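Local coordinates for protein ATP synthase subunit s, mitochondrial (Bos taurus, PDB 3E4G) that regulates the mitochondrial ATP synthase, being needed for its proton conduction and blocking a proton leak through an alternative exit pathway, at residues V9-D14 / S28-R33; C34-R39 / T69-M74; A65-D70 / K89-K94; I76-M81 / D100-R105; E120-G125 / Y143-D148. The protein carries 1 engineered substitution. One frame throughout, in Å; residues are numbered along the deposited sequence.

Interaction 1 of 5, residues V9-D14 / S28-R33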
# COMPACT_ATOMS: atom_id res chain seq x y z
N VAL A 9 -16.24 7.41 -2.48
CA VAL A 9 -15.94 8.10 -3.73
C VAL A 9 -14.48 8.60 -3.74
O VAL A 9 -13.91 8.75 -4.82
CB VAL A 9 -16.96 9.20 -4.02
CG1 VAL A 9 -16.75 10.44 -3.25
CG2 VAL A 9 -17.21 9.33 -5.45
N PHE A 10 -13.91 8.88 -2.58
CA PHE A 10 -12.46 9.17 -2.55
C PHE A 10 -11.65 7.99 -3.05
O PHE A 10 -10.56 8.15 -3.63
CB PHE A 10 -12.01 9.60 -1.16
CG PHE A 10 -12.06 11.10 -0.96
CD1 PHE A 10 -10.90 11.83 -0.69
CD2 PHE A 10 -13.28 11.82 -1.07
CE1 PHE A 10 -10.88 13.19 -0.55
CE2 PHE A 10 -13.28 13.19 -0.91
CZ PHE A 10 -12.11 13.90 -0.61
N ASN A 11 -12.12 6.80 -2.76
CA ASN A 11 -11.40 5.55 -3.11
C ASN A 11 -11.74 5.01 -4.47
O ASN A 11 -10.91 4.29 -5.07
CB ASN A 11 -11.62 4.49 -2.02
CG ASN A 11 -10.72 4.74 -0.84
OD1 ASN A 11 -11.18 5.29 0.23
ND2 ASN A 11 -9.49 4.39 -0.95
N LYS A 12 -12.94 5.26 -5.00
CA LYS A 12 -13.39 4.56 -6.19
C LYS A 12 -12.51 4.84 -7.39
O LYS A 12 -12.16 6.01 -7.66
CB LYS A 12 -14.86 4.97 -6.48
CG LYS A 12 -15.44 4.28 -7.71
CD LYS A 12 -16.93 4.62 -7.90
CE LYS A 12 -17.53 4.08 -9.11
NZ LYS A 12 -17.52 2.67 -9.13
N VAL A 13 -12.18 3.81 -8.14
CA VAL A 13 -11.39 3.95 -9.36
C VAL A 13 -12.21 4.57 -10.46
O VAL A 13 -13.38 4.20 -10.71
CB VAL A 13 -10.85 2.57 -9.82
CG1 VAL A 13 -10.15 2.70 -11.19
CG2 VAL A 13 -9.89 2.02 -8.84
N ASP A 14 -11.64 5.52 -11.14
CA ASP A 14 -12.20 6.04 -12.42
C ASP A 14 -11.34 5.49 -13.57
O ASP A 14 -10.18 5.90 -13.77
CB ASP A 14 -12.23 7.52 -12.38
CG ASP A 14 -12.95 8.12 -13.58
OD1 ASP A 14 -13.66 9.17 -13.46
OD2 ASP A 14 -12.88 7.54 -14.66
N SER A 28 -1.46 8.08 -8.19
CA SER A 28 -0.92 9.20 -7.44
C SER A 28 -2.05 10.13 -6.97
O SER A 28 -2.04 10.62 -5.85
CB SER A 28 0.04 10.04 -8.30
OG SER A 28 1.21 9.29 -8.68
N GLU A 29 -2.98 10.37 -7.87
CA GLU A 29 -4.15 11.25 -7.55
C GLU A 29 -4.97 10.60 -6.42
O GLU A 29 -5.39 11.28 -5.46
CB GLU A 29 -4.99 11.46 -8.78
CG GLU A 29 -4.30 12.40 -9.80
CD GLU A 29 -4.88 12.45 -11.14
OE1 GLU A 29 -5.82 11.73 -11.46
OE2 GLU A 29 -4.34 13.32 -11.93
N TRP A 30 -5.27 9.32 -6.54
CA TRP A 30 -5.99 8.58 -5.49
C TRP A 30 -5.27 8.70 -4.15
O TRP A 30 -5.86 9.05 -3.12
CB TRP A 30 -6.15 7.11 -5.90
CG TRP A 30 -6.52 6.20 -4.79
CD1 TRP A 30 -7.61 6.24 -3.96
CD2 TRP A 30 -5.73 5.08 -4.32
NE1 TRP A 30 -7.57 5.23 -3.05
CE2 TRP A 30 -6.42 4.49 -3.25
CE3 TRP A 30 -4.50 4.53 -4.75
CZ2 TRP A 30 -5.92 3.38 -2.55
CZ3 TRP A 30 -4.02 3.43 -4.08
CH2 TRP A 30 -4.69 2.88 -2.99
N LEU A 31 -3.97 8.39 -4.15
CA LEU A 31 -3.24 8.40 -2.87
C LEU A 31 -3.22 9.78 -2.27
O LEU A 31 -3.53 9.96 -1.08
CB LEU A 31 -1.84 7.83 -3.10
CG LEU A 31 -1.90 6.29 -3.23
CD1 LEU A 31 -0.71 5.71 -3.99
CD2 LEU A 31 -2.03 5.61 -1.87
N LEU A 32 -2.87 10.80 -3.06
CA LEU A 32 -2.75 12.12 -2.43
C LEU A 32 -4.15 12.66 -2.02
O LEU A 32 -4.26 13.29 -0.97
CB LEU A 32 -1.98 13.14 -3.26
CG LEU A 32 -0.46 13.09 -3.05
CD1 LEU A 32 0.20 11.75 -3.48
CD2 LEU A 32 0.17 14.25 -3.86
N ARG A 33 -5.20 12.41 -2.80
CA ARG A 33 -6.52 12.93 -2.38
C ARG A 33 -6.96 12.26 -1.08
O ARG A 33 -7.75 12.83 -0.32
CB ARG A 33 -7.59 12.83 -3.50
CG ARG A 33 -8.12 11.44 -3.75
CD ARG A 33 -8.68 11.35 -5.15
NE ARG A 33 -9.37 10.07 -5.35
CZ ARG A 33 -9.46 9.42 -6.51
NH1 ARG A 33 -8.93 9.96 -7.62
NH2 ARG A 33 -10.05 8.24 -6.55
O HOH W 1 -9.71 7.42 -9.70

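Interaction 2 of 5, residues C34-R39 / T69-M74. With MG (magnesium ion), chain B.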
# COMPACT_ATOMS: atom_id res chain seq x y z
N CYS A 34 -6.47 11.02 -0.82
CA CYS A 34 -6.78 10.27 0.37
C CYS A 34 -5.76 10.50 1.49
O CYS A 34 -5.78 9.75 2.49
CB CYS A 34 -6.89 8.77 0.05
SG CYS A 34 -8.33 8.34 -0.93
N GLY A 35 -4.91 11.53 1.39
CA GLY A 35 -4.01 11.84 2.49
C GLY A 35 -2.78 10.97 2.57
O GLY A 35 -2.16 10.88 3.66
N ALA A 36 -2.38 10.32 1.48
CA ALA A 36 -1.14 9.61 1.37
C ALA A 36 -0.13 10.41 0.53
O ALA A 36 -0.46 11.49 -0.04
CB ALA A 36 -1.38 8.20 0.82
N MET A 37 1.05 9.90 0.42
CA MET A 37 2.15 10.53 -0.36
C MET A 37 2.77 9.42 -1.24
O MET A 37 2.73 8.23 -0.92
CB MET A 37 3.24 11.08 0.60
CG MET A 37 2.71 12.11 1.58
SD MET A 37 4.07 12.62 2.68
CE MET A 37 3.20 13.72 3.77
N VAL A 38 3.37 9.87 -2.35
CA VAL A 38 4.11 8.95 -3.23
C VAL A 38 5.46 9.58 -3.59
O VAL A 38 5.61 10.82 -3.58
CB VAL A 38 3.37 8.62 -4.54
CG1 VAL A 38 1.98 7.97 -4.21
CG2 VAL A 38 3.21 9.76 -5.51
N ARG A 39 6.40 8.74 -3.96
CA ARG A 39 7.70 9.20 -4.46
C ARG A 39 8.00 8.41 -5.72
O ARG A 39 7.87 7.17 -5.75
CB ARG A 39 8.81 8.98 -3.44
CG ARG A 39 10.13 9.61 -3.91
CD ARG A 39 11.28 9.40 -2.93
NE ARG A 39 11.52 8.00 -2.62
CZ ARG A 39 11.96 7.10 -3.50
NH1 ARG A 39 12.33 7.48 -4.75
NH2 ARG A 39 12.01 5.83 -3.17
N THR A 69 0.10 7.67 5.56
CA THR A 69 0.00 7.92 7.01
C THR A 69 -1.21 8.77 7.24
O THR A 69 -1.39 9.80 6.61
CB THR A 69 1.31 8.60 7.51
OG1 THR A 69 2.40 7.67 7.33
CG2 THR A 69 1.21 8.94 9.01
N ASP A 70 -2.06 8.36 8.20
CA ASP A 70 -3.27 9.13 8.51
C ASP A 70 -4.07 9.34 7.22
O ASP A 70 -4.53 10.43 6.90
CB ASP A 70 -2.93 10.45 9.19
CG ASP A 70 -2.52 10.27 10.64
OD1 ASP A 70 -3.34 9.64 11.35
OD2 ASP A 70 -1.50 10.78 11.08
N SER A 71 -4.30 8.24 6.49
CA SER A 71 -4.93 8.23 5.18
C SER A 71 -6.26 7.51 5.24
O SER A 71 -6.45 6.57 6.04
CB SER A 71 -3.99 7.56 4.20
OG SER A 71 -4.55 7.33 2.93
N CYS A 72 -7.17 7.86 4.32
CA CYS A 72 -8.50 7.19 4.23
C CYS A 72 -8.56 6.15 3.17
O CYS A 72 -9.68 5.70 2.83
CB CYS A 72 -9.62 8.28 4.05
SG CYS A 72 -9.55 9.12 2.47
N ILE A 73 -7.43 5.66 2.67
CA ILE A 73 -7.48 4.58 1.68
C ILE A 73 -8.11 3.34 2.30
O ILE A 73 -7.96 3.00 3.47
CB ILE A 73 -6.09 4.28 1.10
CG1 ILE A 73 -5.08 3.86 2.20
CG2 ILE A 73 -5.60 5.44 0.26
CD1 ILE A 73 -3.67 3.57 1.57
N MET A 74 -8.83 2.61 1.41
CA MET A 74 -9.49 1.34 1.84
C MET A 74 -9.86 0.53 0.66
O MET A 74 -10.23 1.08 -0.36
CB MET A 74 -10.51 1.52 2.78
CG MET A 74 -11.48 2.17 2.21
SD MET A 74 -12.87 2.45 3.44
CE MET A 74 -13.00 0.92 4.29
MG MG B . -0.77 11.59 5.26
O HOH W 2 -2.77 12.64 6.36
O HOH W 3 0.69 12.31 6.98
O HOH W 4 -0.52 13.65 4.04

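Interaction 3 of 5, residues A65-D70 / K89-K94. With MG (magnesium ion), chain B.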
# COMPACT_ATOMS: atom_id res chain seq x y z
N ALA A 65 7.70 4.45 -4.22
CA ALA A 65 7.39 4.32 -2.80
C ALA A 65 6.07 5.03 -2.52
O ALA A 65 5.75 6.07 -3.09
CB ALA A 65 8.51 4.92 -1.95
N ILE A 66 5.33 4.45 -1.57
CA ILE A 66 4.07 4.98 -1.07
C ILE A 66 4.17 5.11 0.42
O ILE A 66 4.62 4.18 1.10
CB ILE A 66 2.90 4.05 -1.45
CG1 ILE A 66 2.78 3.98 -2.99
CG2 ILE A 66 1.59 4.49 -0.77
CD1 ILE A 66 1.85 2.85 -3.48
N ASP A 67 3.72 6.26 0.96
CA ASP A 67 3.69 6.48 2.40
C ASP A 67 2.29 6.97 2.74
O ASP A 67 1.98 8.16 2.50
CB ASP A 67 4.76 7.48 2.86
CG ASP A 67 4.73 7.73 4.32
OD1 ASP A 67 3.80 7.25 5.01
OD2 ASP A 67 5.70 8.41 4.77
N ALA A 68 1.43 6.06 3.17
CA ALA A 68 0.05 6.38 3.53
C ALA A 68 -0.03 6.46 5.03
O ALA A 68 -0.16 5.42 5.71
CB ALA A 68 -0.89 5.32 2.95
N THR A 69 0.10 7.67 5.56
CA THR A 69 0.00 7.92 7.01
C THR A 69 -1.21 8.77 7.24
O THR A 69 -1.39 9.80 6.61
CB THR A 69 1.31 8.60 7.51
OG1 THR A 69 2.40 7.67 7.33
CG2 THR A 69 1.21 8.94 9.01
N ASP A 70 -2.06 8.36 8.20
CA ASP A 70 -3.27 9.13 8.51
C ASP A 70 -4.07 9.34 7.22
O ASP A 70 -4.53 10.43 6.90
CB ASP A 70 -2.93 10.45 9.19
CG ASP A 70 -2.52 10.27 10.64
OD1 ASP A 70 -3.34 9.64 11.35
OD2 ASP A 70 -1.50 10.78 11.08
N LYS A 89 8.23 -0.01 -2.30
CA LYS A 89 8.09 0.30 -0.88
C LYS A 89 6.68 0.78 -0.62
O LYS A 89 6.19 1.70 -1.30
CB LYS A 89 9.06 1.41 -0.47
CG LYS A 89 10.53 1.07 -0.58
CD LYS A 89 11.42 2.30 -0.31
CE LYS A 89 12.82 1.97 -0.05
NZ LYS A 89 13.73 3.15 0.01
N ILE A 90 6.02 0.19 0.41
CA ILE A 90 4.73 0.68 0.88
C ILE A 90 4.76 0.78 2.38
O ILE A 90 5.10 -0.18 3.08
CB ILE A 90 3.56 -0.25 0.45
CG1 ILE A 90 3.47 -0.33 -1.07
CG2 ILE A 90 2.23 0.26 1.07
CD1 ILE A 90 2.41 -1.33 -1.55
N ARG A 91 4.37 1.94 2.90
CA ARG A 91 4.16 2.15 4.34
C ARG A 91 2.68 2.50 4.53
O ARG A 91 2.16 3.41 3.87
CB ARG A 91 5.05 3.28 4.84
CG ARG A 91 4.94 3.54 6.27
CD ARG A 91 6.12 4.51 6.61
NE ARG A 91 6.28 4.62 7.99
CZ ARG A 91 5.62 5.67 8.65
NH1 ARG A 91 4.89 6.49 7.94
NH2 ARG A 91 5.86 5.87 9.91
N LEU A 92 2.05 1.78 5.43
CA LEU A 92 0.64 2.01 5.85
C LEU A 92 0.74 2.32 7.36
O LEU A 92 1.10 1.41 8.14
CB LEU A 92 -0.22 0.76 5.61
CG LEU A 92 -0.23 0.25 4.18
CD1 LEU A 92 -1.01 -1.07 4.07
CD2 LEU A 92 -0.70 1.27 3.17
N CYS A 93 0.45 3.54 7.75
CA CYS A 93 0.61 3.97 9.14
C CYS A 93 -0.63 4.74 9.54
O CYS A 93 -0.99 5.73 8.89
CB CYS A 93 1.88 4.84 9.26
SG CYS A 93 2.15 5.49 10.91
N LYS A 94 -1.30 4.30 10.61
CA LYS A 94 -2.49 5.03 11.10
C LYS A 94 -3.48 5.18 9.93
O LYS A 94 -4.08 6.24 9.69
CB LYS A 94 -2.11 6.39 11.69
CG LYS A 94 -1.29 6.27 12.94
CD LYS A 94 -0.83 7.62 13.57
CE LYS A 94 0.29 8.26 12.81
NZ LYS A 94 1.00 9.35 13.66
MG MG B . -0.77 11.59 5.26
O HOH W 5 -5.94 9.03 10.43
O HOH W 6 -0.91 11.28 13.61
O HOH W 2 -2.77 12.64 6.36
O HOH W 3 0.69 12.31 6.98
O HOH W 4 -0.52 13.65 4.04

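Interaction 4 of 5, residues I76-M81 / D100-R105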
# COMPACT_ATOMS: atom_id res chain seq x y z
N ILE A 76 -11.50 -1.22 -2.14
CA ILE A 76 -11.44 -1.17 -3.59
C ILE A 76 -10.61 0.05 -4.06
O ILE A 76 -10.25 0.09 -5.24
CB ILE A 76 -12.78 -1.42 -4.30
CG1 ILE A 76 -13.63 -0.28 -3.84
CG2 ILE A 76 -13.26 -2.85 -4.10
CD1 ILE A 76 -13.20 1.08 -3.27
N GLY A 77 -10.21 1.01 -3.20
CA GLY A 77 -9.23 2.01 -3.64
C GLY A 77 -7.95 1.35 -4.13
O GLY A 77 -7.30 1.85 -5.04
N PHE A 78 -7.60 0.21 -3.53
CA PHE A 78 -6.39 -0.49 -3.94
C PHE A 78 -6.45 -1.06 -5.33
O PHE A 78 -5.39 -1.44 -5.86
CB PHE A 78 -6.01 -1.55 -2.90
CG PHE A 78 -5.55 -0.97 -1.58
CD1 PHE A 78 -4.29 -0.39 -1.43
CD2 PHE A 78 -6.37 -0.94 -0.49
CE1 PHE A 78 -3.88 0.16 -0.22
CE2 PHE A 78 -5.99 -0.36 0.70
CZ PHE A 78 -4.74 0.16 0.86
N ASP A 79 -7.62 -1.08 -5.98
CA ASP A 79 -7.66 -1.41 -7.38
C ASP A 79 -6.87 -0.42 -8.24
O ASP A 79 -6.47 -0.76 -9.38
CB ASP A 79 -9.07 -1.60 -7.87
CG ASP A 79 -9.75 -2.89 -7.32
OD1 ASP A 79 -9.07 -3.75 -6.74
OD2 ASP A 79 -10.95 -2.98 -7.50
N HIS A 80 -6.60 0.78 -7.72
CA HIS A 80 -5.69 1.69 -8.45
C HIS A 80 -4.26 1.11 -8.58
O HIS A 80 -3.46 1.63 -9.34
CB HIS A 80 -5.54 3.04 -7.72
CG HIS A 80 -6.75 3.94 -7.82
ND1 HIS A 80 -7.74 3.96 -6.85
CD2 HIS A 80 -7.12 4.86 -8.73
CE1 HIS A 80 -8.63 4.89 -7.21
NE2 HIS A 80 -8.29 5.44 -8.34
N MET A 81 -3.95 0.13 -7.78
CA MET A 81 -2.58 -0.50 -7.71
C MET A 81 -2.40 -1.43 -8.95
O MET A 81 -1.28 -1.86 -9.20
CB MET A 81 -2.38 -1.31 -6.42
CG MET A 81 -2.46 -0.43 -5.14
SD MET A 81 -1.21 0.90 -4.96
CE MET A 81 0.26 -0.05 -4.89
N ASP A 100 -7.86 -6.60 6.77
CA ASP A 100 -7.25 -7.78 6.16
C ASP A 100 -7.58 -7.89 4.67
O ASP A 100 -6.72 -8.29 3.88
CB ASP A 100 -7.68 -9.04 6.89
CG ASP A 100 -7.14 -9.15 8.28
OD1 ASP A 100 -6.11 -8.51 8.60
OD2 ASP A 100 -7.71 -9.99 9.07
N GLY A 101 -8.82 -7.55 4.32
CA GLY A 101 -9.19 -7.69 2.91
C GLY A 101 -8.37 -6.75 2.00
O GLY A 101 -8.14 -7.10 0.83
N CYS A 102 -7.93 -5.61 2.51
CA CYS A 102 -7.09 -4.68 1.75
C CYS A 102 -5.73 -5.35 1.46
O CYS A 102 -5.19 -5.30 0.34
CB CYS A 102 -6.85 -3.39 2.53
SG CYS A 102 -8.41 -2.53 3.02
N LEU A 103 -5.16 -5.97 2.51
CA LEU A 103 -3.86 -6.64 2.40
C LEU A 103 -3.96 -7.86 1.47
O LEU A 103 -3.08 -8.13 0.66
CB LEU A 103 -3.33 -7.05 3.75
CG LEU A 103 -3.10 -5.85 4.70
CD1 LEU A 103 -2.57 -6.35 6.04
CD2 LEU A 103 -2.16 -4.82 4.11
N GLU A 104 -5.09 -8.60 1.55
CA GLU A 104 -5.37 -9.71 0.66
C GLU A 104 -5.42 -9.19 -0.78
O GLU A 104 -4.77 -9.80 -1.69
CB GLU A 104 -6.65 -10.42 1.05
CG GLU A 104 -6.52 -11.17 2.34
CD GLU A 104 -7.82 -11.56 3.00
OE1 GLU A 104 -8.89 -11.12 2.57
OE2 GLU A 104 -7.74 -12.28 3.99
N ARG A 105 -6.19 -8.14 -1.05
CA ARG A 105 -6.29 -7.60 -2.38
C ARG A 105 -4.91 -7.22 -2.96
O ARG A 105 -4.55 -7.53 -4.09
CB ARG A 105 -7.24 -6.37 -2.37
CG ARG A 105 -7.58 -5.67 -3.70
CD ARG A 105 -8.58 -4.52 -3.53
NE ARG A 105 -9.88 -5.00 -3.12
CZ ARG A 105 -10.76 -5.69 -3.92
NH1 ARG A 105 -10.58 -5.72 -5.24
NH2 ARG A 105 -11.77 -6.28 -3.39
O HOH W 7 -12.23 -5.32 -7.88

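Interaction 5 of 5, residues E120-G125 / Y143-D148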
# COMPACT_ATOMS: atom_id res chain seq x y z
N GLU A 120 5.75 -1.75 5.41
CA GLU A 120 5.68 -1.33 6.83
C GLU A 120 4.18 -1.15 7.15
O GLU A 120 3.49 -0.47 6.37
CB GLU A 120 6.39 -0.01 7.04
CG GLU A 120 7.89 -0.07 6.56
CD GLU A 120 8.49 1.29 6.74
OE1 GLU A 120 8.15 2.24 6.03
OE2 GLU A 120 9.21 1.51 7.75
N ILE A 121 3.74 -1.74 8.24
CA ILE A 121 2.31 -1.63 8.66
C ILE A 121 2.33 -1.28 10.13
O ILE A 121 2.81 -2.09 10.95
CB ILE A 121 1.54 -2.93 8.37
CG1 ILE A 121 1.68 -3.35 6.91
CG2 ILE A 121 0.06 -2.70 8.72
CD1 ILE A 121 1.06 -4.70 6.60
N ILE A 122 1.86 -0.09 10.44
CA ILE A 122 2.05 0.53 11.77
C ILE A 122 0.72 1.09 12.21
O ILE A 122 0.14 1.95 11.53
CB ILE A 122 3.09 1.67 11.69
CG1 ILE A 122 4.44 1.14 11.12
CG2 ILE A 122 3.27 2.29 13.09
CD1 ILE A 122 5.27 2.19 10.50
N SER A 123 0.26 0.69 13.40
CA SER A 123 -0.92 1.38 14.01
C SER A 123 -2.11 1.38 13.07
O SER A 123 -2.83 2.38 12.96
CB SER A 123 -0.55 2.78 14.46
OG SER A 123 0.51 2.79 15.41
N CYS A 124 -2.36 0.25 12.41
CA CYS A 124 -3.59 0.03 11.60
C CYS A 124 -4.41 -0.96 12.39
O CYS A 124 -4.15 -2.19 12.34
CB CYS A 124 -3.23 -0.48 10.22
SG CYS A 124 -2.32 0.72 9.23
N GLY A 125 -5.33 -0.47 13.20
CA GLY A 125 -5.92 -1.27 14.28
C GLY A 125 -6.71 -2.44 13.84
O GLY A 125 -6.91 -3.35 14.64
N TYR A 143 12.14 -6.66 3.46
CA TYR A 143 11.95 -5.98 4.75
C TYR A 143 10.46 -5.90 5.04
O TYR A 143 9.71 -5.42 4.16
CB TYR A 143 12.57 -4.55 4.68
CG TYR A 143 12.47 -3.77 5.95
CD1 TYR A 143 13.25 -4.10 7.03
CD2 TYR A 143 11.60 -2.71 6.07
CE1 TYR A 143 13.18 -3.34 8.20
CE2 TYR A 143 11.57 -1.93 7.23
CZ TYR A 143 12.36 -2.26 8.28
OH TYR A 143 12.37 -1.46 9.43
N LEU A 144 10.07 -6.29 6.24
CA LEU A 144 8.67 -6.16 6.69
C LEU A 144 8.75 -5.68 8.13
O LEU A 144 9.30 -6.39 8.98
CB LEU A 144 7.91 -7.49 6.61
CG LEU A 144 6.45 -7.46 7.05
CD1 LEU A 144 5.63 -6.49 6.26
CD2 LEU A 144 5.83 -8.88 6.95
N PHE A 145 8.15 -4.54 8.38
CA PHE A 145 8.12 -3.93 9.72
C PHE A 145 6.64 -3.85 10.14
O PHE A 145 5.83 -3.23 9.44
CB PHE A 145 8.72 -2.53 9.66
CG PHE A 145 8.61 -1.70 10.90
CD1 PHE A 145 8.73 -2.25 12.16
CD2 PHE A 145 8.35 -0.35 10.78
CE1 PHE A 145 8.64 -1.40 13.29
CE2 PHE A 145 8.26 0.49 11.89
CZ PHE A 145 8.41 -0.07 13.14
N LEU A 146 6.34 -4.48 11.26
CA LEU A 146 4.97 -4.49 11.84
C LEU A 146 5.03 -3.85 13.22
O LEU A 146 5.86 -4.27 14.03
CB LEU A 146 4.46 -5.93 11.98
CG LEU A 146 4.50 -6.75 10.69
CD1 LEU A 146 3.93 -8.18 10.93
CD2 LEU A 146 3.74 -6.07 9.57
N SER A 147 4.16 -2.90 13.50
CA SER A 147 4.21 -2.19 14.75
C SER A 147 2.80 -1.82 15.22
O SER A 147 1.99 -1.31 14.42
CB SER A 147 4.98 -0.91 14.57
OG SER A 147 4.90 -0.12 15.75
N ASP A 148 2.51 -2.03 16.51
CA ASP A 148 1.27 -1.51 17.12
C ASP A 148 0.06 -2.01 16.28
O ASP A 148 -0.78 -1.23 15.85
CB ASP A 148 1.28 -0.01 17.24
CG ASP A 148 0.03 0.54 17.96
OD1 ASP A 148 -0.47 -0.18 18.87
OD2 ASP A 148 -0.38 1.64 17.65
O HOH W 8 3.48 2.38 16.37

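Interaction 1 of 5, residues V9-D14 / S28-R33
Three flat groups meet their partners across this contact edge-on. The Arg33 guanidinium has the CA of Trp30 over one face, offset toward the rim, and Phe10 O at its edge. The Trp30 indole carries Leu31 CD2 on one face, 3.7 Å above the plane, and receives Phe10 O at its rim, 3.5 Å from Trp30 CD1. The Phe10 ring turns its edge to the carbonyl of Arg33, with CE1 3.2 Å from Arg33 O. The polar link is a side-on grip, two nitrogens on one acceptor. Arg33 NE lies 2.8 Å from Phe10 O, in the carbonyl plane and on a lone pair, whereas Arg33 NH2 reaches the same oxygen at 3.0 Å from above that plane. Arg33 CG takes the crowded first-torsion position (chi1 75°), and the chain then runs extended to NE. NH2 also donates to a water that accepts from Asp14 N. An alanine in place of Arg33 would remove both bonds to Phe10 O and probably loosen the end of the first helix. The contact joins helix 2-11 to helix 23-33 within the N-terminal domain, while His80 stacks on Trp30 and Leu31 reaches Val38 of strand 37-40.

Interaction 2 of 5, residues C34-R39 / T69-M74
From Cys34 CB outward, the side chain runs into the turn that follows strand 63-69. CB touches Ile73 CG2 and Cys72 SG, each at 3.6 Å; beyond it Cys34 SG, anti to its own carbonyl carbon, ends 3.7 Å from Cys72 SG, with no disulfide. Next to this apolar patch Cys34 O accepts twice. Cys72 N approaches in the carbonyl plane at 3.0 Å from Cys34 O, and Ser71 OG, anti to its backbone N (chi1 172°), donates to the same Cys34 O over 2.8 Å from above that plane. Gly35, at positive phi, is the C-prime residue of the Schellman motif closing helix 23-33. The 3.2 Å between Gly35 O and Thr69 O is tolerable because both bind magnesium, at 2.2 and 2.3 Å respectively. Three waters complete the observed shell. With neutral carbonyls and waters as ligands, the ion's charge is probably little offset in its first shell, and it bridges the N-terminal domain and the second leucine-rich repeat.

Interaction 3 of 5, residues A65-D70 / K89-K94
Two neighbouring parallel strands of the leucine-rich-repeat sheet, 63-69 and 89-93, meet here, their short segments 4.6 Å apart and 2° from parallel. Five backbone bonds, from Ile66 N to Lys89 O through to Asp70 N to Cys93 O, fix a register that pairs Ala65 with Lys89 and Thr69 with Cys93. On one face Ile66 lies against Ile90 and Ala68 against Leu92, with Ala68 CB 4.1 Å from Leu92 CD2, so that face is apolar. The other carries the charged and hydroxyl groups of Asp67, Thr69 and Arg91. Arg91, CG anti to the backbone N and the chain extended to NE, runs beside Asp67; its NH1 forms a salt bridge with Asp67 OD1 at 3.2 Å, meeting that oxygen from above the carboxylate plane. Thr69 OG1 donates to the same Asp67 OD1 at 2.7 Å on the syn lone pair, so two donors grip one oxygen. Cys93 CB lies 3.6 Å from the plane of the Arg91 guanidinium. Past the strand ends Asp70 and Lys94 lie side by side, both with left-handed backbone angles. Asp70 OD2 lies 3.9 Å from Lys94 NZ, a long ion pair. A water bridges it more closely, 2.6 Å from Asp70 OD2 and 2.7 Å from Lys94 NZ.

Interaction 4 of 5, residues I76-M81 / D100-R105
The Asp79-Arg105 salt bridge leads this contact between the convex-side segments of two successive leucine-rich repeats, a 3-10 turn at 76-81 and helix 100-107. Arg105 NH1 meets Asp79 OD1 at 2.9 Å on its syn lone pair (N-H...O 151°), the carboxylate and guanidinium planes standing 67° apart. Ile76 CG2 sits over the centre of the guanidinium, 3.7 Å above its plane. Arg105 CG is anti to the backbone N, and the bend at chi3 (-67°) turns the guanidinium toward Asp79 and Ile76, while CD, placed by the earlier torsions, lies 4.0 Å from Phe78 CB. Deeper in, Phe78 CE2 packs on Cys102 CB at 3.6 Å, with Cys102 SG obliquely beside the ring. A leucine at Arg105 would lose the charged bond to Asp79 and would probably weaken the tie between the two repeats. Further out, Trp30 of helix 23-33 meets Phe78 edge-to-face. Within the turn, His80 ND1 donates to Gly77 O at 2.8 Å, in the carbonyl plane and on a lone pair.

Interaction 5 of 5, residues E120-G125 / Y143-D148
The tight part of this contact is the backbone of two parallel strands, 118-122 and 143-147, whose short segments run 2° from parallel and 4.8 Å apart. Ile121 N donates to Phe145 O at 2.8 Å, nearly along the C=O axis, and Ser147 N returns to Ile121 O at 3.0 Å. Ser123 N closes the series on Ser147 O. On the buried face Ile121 CB rests 4.0 Å from Leu146 CD2, both CG1 of Ile121 and CG of Leu146 being anti to their carbonyl carbons. The other face is only partly buried. There Ile122 CD1 reaches Phe145 CE2 at 3.7 Å, crossing the ring obliquely, while Ile122 CG2 lies against Ser147 CB. Glu120 leans obliquely past two rings, CG facing the edge of the Tyr143 ring and OE2 near the ring plane at the Phe145 edge, 3.7 Å from Phe145 CD2; its OE1 makes a long, weak ion pair with Arg91 NE. Beyond the strands, where Ser123 and Asp148 both take left-handed backbone angles, Ser123 OG donates to Asp148 OD2 at 2.7 Å on the anti lone pair. A water joins Ser123 OG to Ser147 OG. Connected through helix 129-134, the two strands form the beta-alpha-beta unit characteristic of leucine-rich repeats, here the fourth.

Interactions 2, 3 and 5 reach the same sheet; interaction 1 lies between helices of the N-terminal domain and interaction 4 between a 3-10 segment and helix 100-107. Interactions 2 and 3 share Thr69 and Asp70, both touch the magnesium ion, and have centres about 7 Å apart. Met37 N lies 2.9 Å from Asp67 O, probably hydrogen-bonded, pairing the outermost strand 37-40 antiparallel with 63-69. Interaction 5 continues the sheet: Leu92 N is 2.8 Å from Glu120 O. Interaction 1 meets interaction 2 where Leu31 O lies 2.8 Å from Ala36 N, and meets interaction 4 through Trp30 and His80. Interactions 1 and 5, centres about 23 Å apart, lie on opposite sides of the chain's centre.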